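Local coordinates for tonb-dependent siderophore receptor (Acinetobacter baumannii, PDB 5FP1), which probably binds iron-chelating siderophores, possibly including ferric enterobactin with micromolar affinity, and starts iron uptake across the outer membrane, at residues K121-A126 / A520-I525; G131-S136 / A489-P494; E151-A156 / V711-F716; L635-V640 / A670-N675. All blocks are in the same frame, centred on the assembly; numbering follows the deposited sequence.

Overall arrangement
All four contacts belong to a TonB-dependent receptor, a β-barrel with a plug domain inside it. Contacts 1 and 2 join the plug to neighbouring barrel strands, 518-531 and 482-493; their centres lie about 7 Å apart and they touch, G122 N and G134 O being 2.8 Å apart. Contacts 3 and 4 hold barrel strands to one another, contact 3 pairing the first strand with the last. Their centres are about 14 Å apart and their nearest atoms about 6 Å. Contact 3 lies across the chain's centre from contact 1, about 40 Å between centres. A bound C8E detergent comes to about 4 Å from the side chain of Q521, on contact 1.

Contact 1: residues K121-A126 / A520-I525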
loop_
_atom_site.group_PDB
_atom_site.type_symbol
_atom_site.label_atom_id
_atom_site.label_comp_id
_atom_site.label_asym_id
_atom_site.label_seq_id
_atom_site.Cartn_x
_atom_site.Cartn_y
_atom_site.Cartn_z
ATOM N N LYS A 121 -5.441 3.486 10.593
ATOM C CA LYS A 121 -5.946 4.725 10.027
ATOM C C LYS A 121 -5.812 5.839 11.057
ATOM O O LYS A 121 -6.212 5.680 12.221
ATOM C CB LYS A 121 -7.404 4.548 9.566
ATOM C CG LYS A 121 -7.600 3.476 8.508
ATOM C CD LYS A 121 -9.065 3.389 8.082
ATOM C CE LYS A 121 -9.527 1.959 7.880
ATOM N NZ LYS A 121 -11.015 1.843 7.703
ATOM N N GLY A 122 -5.230 6.960 10.632
ATOM C CA GLY A 122 -4.837 8.019 11.537
ATOM C C GLY A 122 -3.332 8.100 11.755
ATOM O O GLY A 122 -2.606 7.109 11.641
ATOM N N SER A 123 -2.883 9.288 12.117
ATOM C CA SER A 123 -1.480 9.583 12.369
ATOM C C SER A 123 -0.878 8.614 13.346
ATOM O O SER A 123 -1.456 8.334 14.399
ATOM C CB SER A 123 -1.354 11.016 12.880
ATOM O OG SER A 123 -1.908 11.918 11.930
ATOM N N ALA A 124 0.275 8.049 12.996
ATOM C CA ALA A 124 0.820 6.982 13.825
ATOM C C ALA A 124 2.324 6.915 13.986
ATOM O O ALA A 124 2.881 5.817 14.110
ATOM C CB ALA A 124 0.291 5.654 13.292
ATOM N N SER A 125 3.005 8.050 14.017
ATOM C CA SER A 125 4.453 8.022 14.146
ATOM C C SER A 125 4.923 7.429 15.463
ATOM O O SER A 125 6.014 6.882 15.503
ATOM C CB SER A 125 5.096 9.402 13.930
ATOM O OG SER A 125 4.947 9.838 12.591
ATOM N N ALA A 126 4.140 7.506 16.544
ATOM C CA ALA A 126 4.616 6.927 17.804
ATOM C C ALA A 126 4.791 5.410 17.675
ATOM O O ALA A 126 5.595 4.785 18.390
ATOM C CB ALA A 126 3.687 7.285 18.951
ATOM N N ALA A 520 2.010 16.516 11.180
ATOM C CA ALA A 520 0.618 16.135 11.005
ATOM C C ALA A 520 0.065 15.669 12.338
ATOM O O ALA A 520 0.820 15.346 13.277
ATOM C CB ALA A 520 0.478 15.030 9.957
ATOM N N GLN A 521 -1.247 15.583 12.398
ATOM C CA GLN A 521 -1.905 15.142 13.607
ATOM C C GLN A 521 -3.294 14.600 13.321
ATOM O O GLN A 521 -3.931 14.936 12.310
ATOM C CB GLN A 521 -1.945 16.290 14.630
ATOM C CG GLN A 521 -2.800 17.448 14.139
ATOM C CD GLN A 521 -2.720 18.710 14.991
ATOM O OE1 GLN A 521 -1.991 18.789 15.974
ATOM N NE2 GLN A 521 -3.483 19.701 14.604
ATOM N N THR A 522 -3.765 13.738 14.225
ATOM C CA THR A 522 -5.110 13.216 14.180
ATOM C C THR A 522 -5.791 13.383 15.535
ATOM O O THR A 522 -5.241 12.993 16.572
ATOM C CB THR A 522 -5.105 11.726 13.794
ATOM O OG1 THR A 522 -4.617 11.582 12.451
ATOM C CG2 THR A 522 -6.512 11.106 13.892
ATOM N N PHE A 523 -6.954 14.018 15.505
ATOM C CA PHE A 523 -7.882 14.043 16.655
ATOM C C PHE A 523 -9.074 13.151 16.320
ATOM O O PHE A 523 -9.712 13.308 15.276
ATOM C CB PHE A 523 -8.374 15.469 16.960
ATOM C CG PHE A 523 -9.430 15.487 18.072
ATOM C CD1 PHE A 523 -9.046 15.328 19.401
ATOM C CD2 PHE A 523 -10.786 15.545 17.778
ATOM C CE1 PHE A 523 -9.990 15.315 20.425
ATOM C CE2 PHE A 523 -11.738 15.514 18.793
ATOM C CZ PHE A 523 -11.336 15.397 20.115
ATOM N N GLU A 524 -9.383 12.190 17.180
ATOM C CA GLU A 524 -10.444 11.234 16.886
ATOM C C GLU A 524 -11.290 10.945 18.131
ATOM O O GLU A 524 -10.782 10.881 19.255
ATOM C CB GLU A 524 -9.848 9.927 16.407
ATOM C CG GLU A 524 -10.831 8.852 15.969
ATOM C CD GLU A 524 -10.164 7.759 15.138
ATOM O OE1 GLU A 524 -9.470 8.133 14.169
ATOM O OE2 GLU A 524 -10.328 6.547 15.445
ATOM N N ILE A 525 -12.581 10.789 17.887
ATOM C CA ILE A 525 -13.497 10.255 18.862
ATOM C C ILE A 525 -14.178 9.093 18.216
ATOM O O ILE A 525 -14.497 9.115 17.022
ATOM C CB ILE A 525 -14.528 11.313 19.292
ATOM C CG1 ILE A 525 -15.211 11.935 18.096
ATOM C CG2 ILE A 525 -13.845 12.404 20.067
ATOM C CD1 ILE A 525 -16.302 12.903 18.493
HETATM O O HOH W 1 -7.212 6.574 14.446
#
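S123 and T522 bring their CA atoms to 5.4 Å where a loop of the plug domain, just ahead of helix 125-128, meets barrel strand 518-531 of this TonB-dependent receptor. The approach is local, and the polar side chains rather than paired backbones make it. In both residues the hydroxyl oxygen is anti to the carbonyl carbon and beside the backbone N (chi1 -58° for S123, -65° for T522), and the two meet with S123 OG 2.8 Å from T522 OG1. The same T522 OG1 lies 2.9 Å from the backbone S123 N, so it sits against both the side chain and the amide of one residue. Each hydroxyl has a further partner: S123 OG bonds to V133 O within the plug, and T522 OG1 to T545 OG1 on the next barrel strand. S123 OG also comes against the strand's backbone, 3.3 Å from Q521 C. G122 adds its CA, 3.7 Å from T522 OG1; its positive phi of 106° would press a CB against the preceding carbonyl oxygen, which explains the glycine. Further along the strand, E524, with CG anti to its backbone N, reaches the plug both directly and through a water. Its carboxylate has several partners, OE1 in a salt bridge to R88 and OE2 bonded to S43 OG, both of the plug, and to Y485 OH of the barrel, consistent with a buried charge kept ionised. Water 1 donates to both segments, to K121 O at 2.6 Å and to E524 OE1 at 2.8 Å.

Contact 2: residues G131-S136 / A489-P494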
loop_
_atom_site.group_PDB
_atom_site.type_symbol
_atom_site.label_atom_id
_atom_site.label_comp_id
_atom_site.label_asym_id
_atom_site.label_seq_id
_atom_site.Cartn_x
_atom_site.Cartn_y
_atom_site.Cartn_z
ATOM N N GLY A 131 6.856 9.247 8.930
ATOM C CA GLY A 131 5.751 8.947 8.063
ATOM C C GLY A 131 4.497 8.618 8.854
ATOM O O GLY A 131 4.248 9.192 9.922
ATOM N N SER A 132 3.715 7.674 8.356
ATOM C CA SER A 132 2.440 7.345 8.987
ATOM C C SER A 132 1.564 8.614 9.218
ATOM O O SER A 132 0.990 8.802 10.294
ATOM C CB SER A 132 2.658 6.578 10.291
ATOM O OG SER A 132 3.120 5.255 9.981
ATOM N N VAL A 133 1.489 9.463 8.198
ATOM C CA VAL A 133 0.750 10.726 8.289
ATOM C C VAL A 133 -0.759 10.493 8.433
ATOM O O VAL A 133 -1.397 10.986 9.366
ATOM C CB VAL A 133 1.031 11.598 7.062
ATOM C CG1 VAL A 133 0.138 12.838 7.048
ATOM C CG2 VAL A 133 2.500 11.990 7.031
ATOM N N GLY A 134 -1.332 9.734 7.505
ATOM C CA GLY A 134 -2.749 9.431 7.548
ATOM C C GLY A 134 -3.060 8.029 8.006
ATOM O O GLY A 134 -4.215 7.676 8.163
ATOM N N GLY A 135 -2.020 7.231 8.204
ATOM C CA GLY A 135 -2.154 5.796 8.490
ATOM C C GLY A 135 -0.964 5.016 7.952
ATOM O O GLY A 135 -0.014 5.601 7.419
ATOM N N SER A 136 -1.009 3.696 8.101
ATOM C CA SER A 136 0.042 2.820 7.579
ATOM C C SER A 136 -0.507 1.407 7.435
ATOM O O SER A 136 -1.512 1.042 8.067
ATOM C CB SER A 136 1.252 2.780 8.510
ATOM O OG SER A 136 0.878 2.325 9.789
ATOM N N ALA A 489 -2.960 11.962 18.245
ATOM C CA ALA A 489 -1.674 11.354 17.833
ATOM C C ALA A 489 -1.018 12.223 16.787
ATOM O O ALA A 489 -1.713 12.886 15.985
ATOM C CB ALA A 489 -1.894 9.942 17.298
ATOM N N THR A 490 0.310 12.258 16.817
ATOM C CA THR A 490 1.051 13.091 15.898
ATOM C C THR A 490 1.852 12.263 14.892
ATOM O O THR A 490 2.063 11.045 15.051
ATOM C CB THR A 490 2.017 14.057 16.626
ATOM O OG1 THR A 490 3.042 13.329 17.328
ATOM C CG2 THR A 490 1.253 14.959 17.602
ATOM N N SER A 491 2.326 12.968 13.872
ATOM C CA SER A 491 3.209 12.400 12.877
ATOM C C SER A 491 4.193 13.453 12.406
ATOM O O SER A 491 3.887 14.636 12.404
ATOM C CB SER A 491 2.380 11.876 11.704
ATOM O OG SER A 491 3.176 11.688 10.535
ATOM N N ALA A 492 5.371 13.001 11.992
ATOM C CA ALA A 492 6.390 13.836 11.371
ATOM C C ALA A 492 6.934 13.077 10.141
ATOM O O ALA A 492 7.062 11.841 10.162
ATOM C CB ALA A 492 7.512 14.133 12.357
ATOM N N SER A 493 7.203 13.822 9.071
ATOM C CA SER A 493 7.633 13.240 7.783
ATOM C C SER A 493 8.789 14.069 7.235
ATOM O O SER A 493 8.590 15.193 6.760
ATOM C CB SER A 493 6.468 13.181 6.775
ATOM O OG SER A 493 6.826 12.438 5.589
ATOM N N PRO A 494 10.009 13.556 7.378
ATOM C CA PRO A 494 11.193 14.310 6.979
ATOM C C PRO A 494 11.392 14.293 5.472
ATOM O O PRO A 494 10.925 13.379 4.780
ATOM C CB PRO A 494 12.332 13.556 7.668
ATOM C CG PRO A 494 11.851 12.140 7.720
ATOM C CD PRO A 494 10.360 12.234 7.932
#
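S491 turns its OG anti to the backbone N (chi1 162°), which carries the hydroxyl from barrel strand 482-493 to G131 O, while V133 sets CG2 anti to its own carbonyl carbon and presents that methyl to S491 and S493. The contact thus joins a loop of the plug domain, just before strand 135-141, to the inner wall of the β-barrel. S491 OG donates to G131 O at 2.8 Å, approaching from above the carbonyl plane, 46° out of it. The neighbouring backbone bond is close to straight: G131 N gives its hydrogen to A492 O at 2.9 Å with an angle of 166° at the hydrogen. G131 is therefore held through both its N and its O, and its positive phi would force a CB against the preceding carbonyl oxygen. On the strand side, A492 points its CB away from the plug and takes part through the backbone; its N is hydrogen-bonded to S125 OG of the plug. Every residue that touches here is buried. The apolar share is small and comes from one valine branch: V133 CG2 lies 3.6 Å from S491 OG, and V133 CG2 is 4.2 Å from S493 CB.

Contact 3: residues E151-A156 / V711-F716; sequences EGSVAA and VLAVNF
The F716 ring lies flat over G152, whose CA stands 3.3 Å above the ring plane and toward the rim, close to CZ. This is a CH-pi contact: G152 CA is 3.5 Å from the ring centroid, 20° off the normal. A chi1 of 60° puts F716 CG in the crowded position between backbone N and carbonyl carbon, and chi2 of 88° sets the turn of the ring over G152. A CB on G152 would stand only 2.0 Å from F716 CZ, so the absent side chain is what admits the ring. The other flat group, the N715 amide, receives a short bond on OD1 from S153 OG at 2.6 Å, nearly along the C=O axis. These strands, 149-157 and 709-717, are the first and last of the barrel, and their antiparallel pairing closes the cylinder. G152 with F716, V154 with V714 and A156 with L712 are hydrogen-bonded pairs, each joined by two backbone bonds. V154, A156, L712 and V714 point to the outer surface, which probably meets lipid. On the opposite face, A155 CB packs 3.7 Å from A713 CB and 4.1 Å from V711 CG1, and K56 lies against all three of these residues.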
loop_
_atom_site.group_PDB
_atom_site.type_symbol
_atom_site.label_atom_id
_atom_site.label_comp_id
_atom_site.label_asym_id
_atom_site.label_seq_id
_atom_site.Cartn_x
_atom_site.Cartn_y
_atom_site.Cartn_z
ATOM N N GLU A 151 -1.382 -27.480 2.593
ATOM C CA GLU A 151 -2.458 -26.791 1.869
ATOM C C GLU A 151 -1.966 -26.406 0.473
ATOM O O GLU A 151 -0.765 -26.256 0.242
ATOM C CB GLU A 151 -2.893 -25.524 2.588
ATOM C CG GLU A 151 -3.424 -25.716 3.990
ATOM C CD GLU A 151 -3.888 -24.404 4.601
ATOM O OE1 GLU A 151 -4.548 -23.615 3.892
ATOM O OE2 GLU A 151 -3.589 -24.160 5.785
ATOM N N GLY A 152 -2.896 -26.260 -0.454
ATOM C CA GLY A 152 -2.536 -25.968 -1.820
ATOM C C GLY A 152 -3.731 -25.484 -2.602
ATOM O O GLY A 152 -4.876 -25.649 -2.185
ATOM N N SER A 153 -3.441 -24.881 -3.749
ATOM C CA SER A 153 -4.461 -24.398 -4.641
ATOM C C SER A 153 -3.944 -24.544 -6.058
ATOM O O SER A 153 -2.786 -24.207 -6.359
ATOM C CB SER A 153 -4.760 -22.935 -4.338
ATOM O OG SER A 153 -5.877 -22.487 -5.087
ATOM N N VAL A 154 -4.801 -25.032 -6.942
ATOM C CA VAL A 154 -4.510 -24.991 -8.347
ATOM C C VAL A 154 -5.650 -24.273 -9.024
ATOM O O VAL A 154 -6.814 -24.650 -8.875
ATOM C CB VAL A 154 -4.336 -26.399 -8.947
ATOM C CG1 VAL A 154 -4.146 -26.300 -10.454
ATOM C CG2 VAL A 154 -3.145 -27.097 -8.317
ATOM N N ALA A 155 -5.343 -23.242 -9.805
ATOM C CA ALA A 155 -6.415 -22.431 -10.332
ATOM C C ALA A 155 -6.148 -21.977 -11.736
ATOM O O ALA A 155 -5.004 -21.759 -12.126
ATOM C CB ALA A 155 -6.680 -21.238 -9.416
ATOM N N ALA A 156 -7.228 -21.840 -12.493
ATOM C CA ALA A 156 -7.168 -21.336 -13.845
ATOM C C ALA A 156 -8.300 -20.349 -14.022
ATOM O O ALA A 156 -9.343 -20.464 -13.387
ATOM C CB ALA A 156 -7.272 -22.483 -14.851
ATOM N N VAL A 711 -12.382 -17.024 -12.049
ATOM C CA VAL A 711 -11.343 -17.945 -11.653
ATOM C C VAL A 711 -11.964 -19.185 -11.026
ATOM O O VAL A 711 -12.885 -19.075 -10.212
ATOM C CB VAL A 711 -10.412 -17.299 -10.623
ATOM C CG1 VAL A 711 -9.388 -18.299 -10.132
ATOM C CG2 VAL A 711 -9.708 -16.089 -11.250
ATOM N N LEU A 712 -11.443 -20.348 -11.386
ATOM C CA LEU A 712 -11.893 -21.599 -10.777
ATOM C C LEU A 712 -10.720 -22.270 -10.135
ATOM O O LEU A 712 -9.688 -22.488 -10.775
ATOM C CB LEU A 712 -12.509 -22.536 -11.824
ATOM C CG LEU A 712 -13.040 -23.862 -11.257
ATOM C CD1 LEU A 712 -14.247 -23.564 -10.384
ATOM C CD2 LEU A 712 -13.414 -24.805 -12.394
ATOM N N ALA A 713 -10.877 -22.621 -8.856
ATOM C CA ALA A 713 -9.795 -23.208 -8.097
ATOM C C ALA A 713 -10.201 -24.525 -7.438
ATOM O O ALA A 713 -11.307 -24.666 -6.933
ATOM C CB ALA A 713 -9.340 -22.253 -7.009
ATOM N N VAL A 714 -9.244 -25.442 -7.420
ATOM C CA VAL A 714 -9.273 -26.596 -6.548
ATOM C C VAL A 714 -8.317 -26.364 -5.398
ATOM O O VAL A 714 -7.110 -26.280 -5.613
ATOM C CB VAL A 714 -8.775 -27.867 -7.249
ATOM C CG1 VAL A 714 -8.924 -29.042 -6.291
ATOM C CG2 VAL A 714 -9.532 -28.100 -8.551
ATOM N N ASN A 715 -8.879 -26.268 -4.194
ATOM C CA ASN A 715 -8.143 -25.986 -2.985
ATOM C C ASN A 715 -8.098 -27.235 -2.128
ATOM O O ASN A 715 -9.126 -27.907 -1.930
ATOM C CB ASN A 715 -8.832 -24.851 -2.219
ATOM C CG ASN A 715 -8.865 -23.566 -3.024
ATOM O OD1 ASN A 715 -8.006 -23.368 -3.869
ATOM N ND2 ASN A 715 -9.892 -22.758 -2.844
ATOM N N PHE A 716 -6.915 -27.554 -1.626
ATOM C CA PHE A 716 -6.771 -28.719 -0.771
ATOM C C PHE A 716 -6.145 -28.391 0.569
ATOM O O PHE A 716 -5.346 -27.459 0.698
ATOM C CB PHE A 716 -6.074 -29.883 -1.485
ATOM C CG PHE A 716 -4.692 -29.593 -1.961
ATOM C CD1 PHE A 716 -3.597 -29.794 -1.129
ATOM C CD2 PHE A 716 -4.473 -29.177 -3.266
ATOM C CE1 PHE A 716 -2.304 -29.551 -1.578
ATOM C CE2 PHE A 716 -3.189 -28.924 -3.720
ATOM C CZ PHE A 716 -2.102 -29.116 -2.875
#

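Contact 4: residues L635-V640 / A670-N675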
loop_
_atom_site.group_PDB
_atom_site.type_symbol
_atom_site.label_atom_id
_atom_site.label_comp_id
_atom_site.label_asym_id
_atom_site.label_seq_id
_atom_site.Cartn_x
_atom_site.Cartn_y
_atom_site.Cartn_z
ATOM N N LEU A 635 -26.095 -24.398 1.498
ATOM C CA LEU A 635 -26.196 -25.810 1.860
ATOM C C LEU A 635 -25.008 -26.092 2.729
ATOM O O LEU A 635 -24.072 -25.296 2.764
ATOM C CB LEU A 635 -26.148 -26.709 0.626
ATOM C CG LEU A 635 -27.255 -26.509 -0.409
ATOM C CD1 LEU A 635 -26.828 -27.080 -1.749
ATOM C CD2 LEU A 635 -28.552 -27.146 0.066
ATOM N N PRO A 636 -25.032 -27.213 3.451
ATOM C CA PRO A 636 -23.893 -27.478 4.317
ATOM C C PRO A 636 -22.571 -27.623 3.562
ATOM O O PRO A 636 -21.511 -27.400 4.138
ATOM C CB PRO A 636 -24.290 -28.787 5.010
ATOM C CG PRO A 636 -25.783 -28.712 5.072
ATOM C CD PRO A 636 -26.190 -28.069 3.774
ATOM N N GLN A 637 -22.628 -27.991 2.287
ATOM C CA GLN A 637 -21.423 -28.112 1.481
ATOM C C GLN A 637 -21.235 -26.935 0.496
ATOM O O GLN A 637 -20.380 -27.009 -0.385
ATOM C CB GLN A 637 -21.461 -29.422 0.680
ATOM C CG GLN A 637 -21.056 -30.664 1.468
ATOM C CD GLN A 637 -20.754 -31.858 0.564
ATOM O OE1 GLN A 637 -21.487 -32.136 -0.388
ATOM N NE2 GLN A 637 -19.670 -32.566 0.859
ATOM N N LEU A 638 -22.059 -25.895 0.604
ATOM C CA LEU A 638 -22.070 -24.827 -0.403
ATOM C C LEU A 638 -22.230 -23.446 0.208
ATOM O O LEU A 638 -23.273 -23.117 0.774
ATOM C CB LEU A 638 -23.174 -25.020 -1.450
ATOM C CG LEU A 638 -23.233 -23.951 -2.552
ATOM C CD1 LEU A 638 -21.979 -23.991 -3.417
ATOM C CD2 LEU A 638 -24.463 -24.108 -3.430
ATOM N N THR A 639 -21.186 -22.639 0.048
ATOM C CA THR A 639 -21.201 -21.239 0.436
ATOM C C THR A 639 -21.230 -20.357 -0.806
ATOM O O THR A 639 -20.513 -20.619 -1.791
ATOM C CB THR A 639 -19.938 -20.913 1.258
ATOM O OG1 THR A 639 -19.916 -21.751 2.409
ATOM C CG2 THR A 639 -19.917 -19.459 1.700
ATOM N N VAL A 640 -22.060 -19.326 -0.761
ATOM C CA VAL A 640 -22.140 -18.339 -1.833
ATOM C C VAL A 640 -21.793 -16.961 -1.250
ATOM O O VAL A 640 -22.247 -16.615 -0.157
ATOM C CB VAL A 640 -23.543 -18.292 -2.445
ATOM C CG1 VAL A 640 -23.669 -17.126 -3.403
ATOM C CG2 VAL A 640 -23.841 -19.599 -3.167
ATOM N N ALA A 670 -18.589 -18.765 -5.167
ATOM C CA ALA A 670 -19.195 -20.002 -4.685
ATOM C C ALA A 670 -18.102 -20.998 -4.361
ATOM O O ALA A 670 -17.197 -21.231 -5.153
ATOM C CB ALA A 670 -20.129 -20.577 -5.743
ATOM N N ARG A 671 -18.227 -21.605 -3.191
ATOM C CA ARG A 671 -17.303 -22.567 -2.689
ATOM C C ARG A 671 -18.056 -23.867 -2.373
ATOM O O ARG A 671 -18.940 -23.864 -1.519
ATOM C CB ARG A 671 -16.705 -22.084 -1.386
ATOM C CG ARG A 671 -15.712 -23.079 -0.824
ATOM C CD ARG A 671 -14.681 -22.447 0.109
ATOM N NE ARG A 671 -15.317 -21.623 1.114
ATOM C CZ ARG A 671 -15.137 -20.312 1.253
ATOM N NH1 ARG A 671 -14.310 -19.632 0.459
ATOM N NH2 ARG A 671 -15.777 -19.688 2.216
ATOM N N TYR A 672 -17.667 -24.955 -3.025
ATOM C CA TYR A 672 -18.298 -26.269 -2.796
ATOM C C TYR A 672 -17.321 -27.186 -2.101
ATOM O O TYR A 672 -16.214 -27.426 -2.599
ATOM C CB TYR A 672 -18.776 -26.902 -4.109
ATOM C CG TYR A 672 -19.520 -28.225 -3.905
ATOM C CD1 TYR A 672 -20.819 -28.246 -3.428
ATOM C CD2 TYR A 672 -18.904 -29.438 -4.168
ATOM C CE1 TYR A 672 -21.493 -29.439 -3.229
ATOM C CE2 TYR A 672 -19.567 -30.637 -3.971
ATOM C CZ TYR A 672 -20.859 -30.628 -3.499
ATOM O OH TYR A 672 -21.520 -31.815 -3.301
ATOM N N ASN A 673 -17.722 -27.705 -0.937
ATOM C CA ASN A 673 -16.918 -28.697 -0.242
ATOM C C ASN A 673 -17.110 -30.057 -0.894
ATOM O O ASN A 673 -18.161 -30.683 -0.751
ATOM C CB ASN A 673 -17.284 -28.763 1.246
ATOM C CG ASN A 673 -17.312 -27.400 1.902
ATOM O OD1 ASN A 673 -18.348 -26.961 2.410
ATOM N ND2 ASN A 673 -16.175 -26.709 1.880
ATOM N N VAL A 674 -16.103 -30.506 -1.631
ATOM C CA VAL A 674 -16.182 -31.773 -2.328
ATOM C C VAL A 674 -16.055 -32.912 -1.316
ATOM O O VAL A 674 -16.817 -33.861 -1.342
ATOM C CB VAL A 674 -15.087 -31.902 -3.392
ATOM C CG1 VAL A 674 -15.054 -33.320 -3.950
ATOM C CG2 VAL A 674 -15.316 -30.886 -4.505
ATOM N N ASN A 675 -15.083 -32.803 -0.426
ATOM C CA ASN A 675 -14.959 -33.705 0.710
ATOM C C ASN A 675 -14.270 -32.935 1.809
ATOM O O ASN A 675 -14.192 -31.706 1.737
ATOM C CB ASN A 675 -14.207 -34.984 0.339
ATOM C CG ASN A 675 -12.796 -34.729 -0.152
ATOM O OD1 ASN A 675 -12.035 -33.973 0.445
ATOM N ND2 ASN A 675 -12.432 -35.388 -1.233
HETATM O O HOH W 2 -18.826 -24.400 1.277
#
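T639 and R671 form the tight part of this contact, a hydrogen-bonded antiparallel pair in the barrel hairpin of strands 638-651 and 659-673. T639 N bonds to R671 O at 3.0 Å and R671 N to T639 O at 2.9 Å, both donors lying in the plane of the carbonyl they meet. The two side chains run side by side in the same direction, and T639 OG1, R671 O and N673 OD1 share water 2: the hydroxyl donates to it, and it donates to both oxygens. The tight part ends with N673 N bonded to Q637 O at 2.8 Å, where the paired run gives way to the type I turn L635-L638, which links strand 638-651 to the preceding strand. The Q637 and Y672 side chains cross at a slant, amide and ring planes 67° apart, and the amide meets the phenol end, with Q637 OE1 2.9 Å from Y672 OH. Q637 NE2 comes equally near N673 O, yet the angle is too poor for a hydrogen bond. The surface face of L638, Y672 and V640 is looser: L638 CD1 approaches Y672 at the ring edge, 4.4 Å from Y672 CB. The chemistry thus divides by face. Water 2 joins the two strands to each other, while R671 reaches out to D54 of the plug domain by a salt bridge and to Q681, and N673 to D679; the L638-Y672 face has one light apolar touch and a polar approach of Q637 to the phenol oxygen, consistent with the barrel's outer surface.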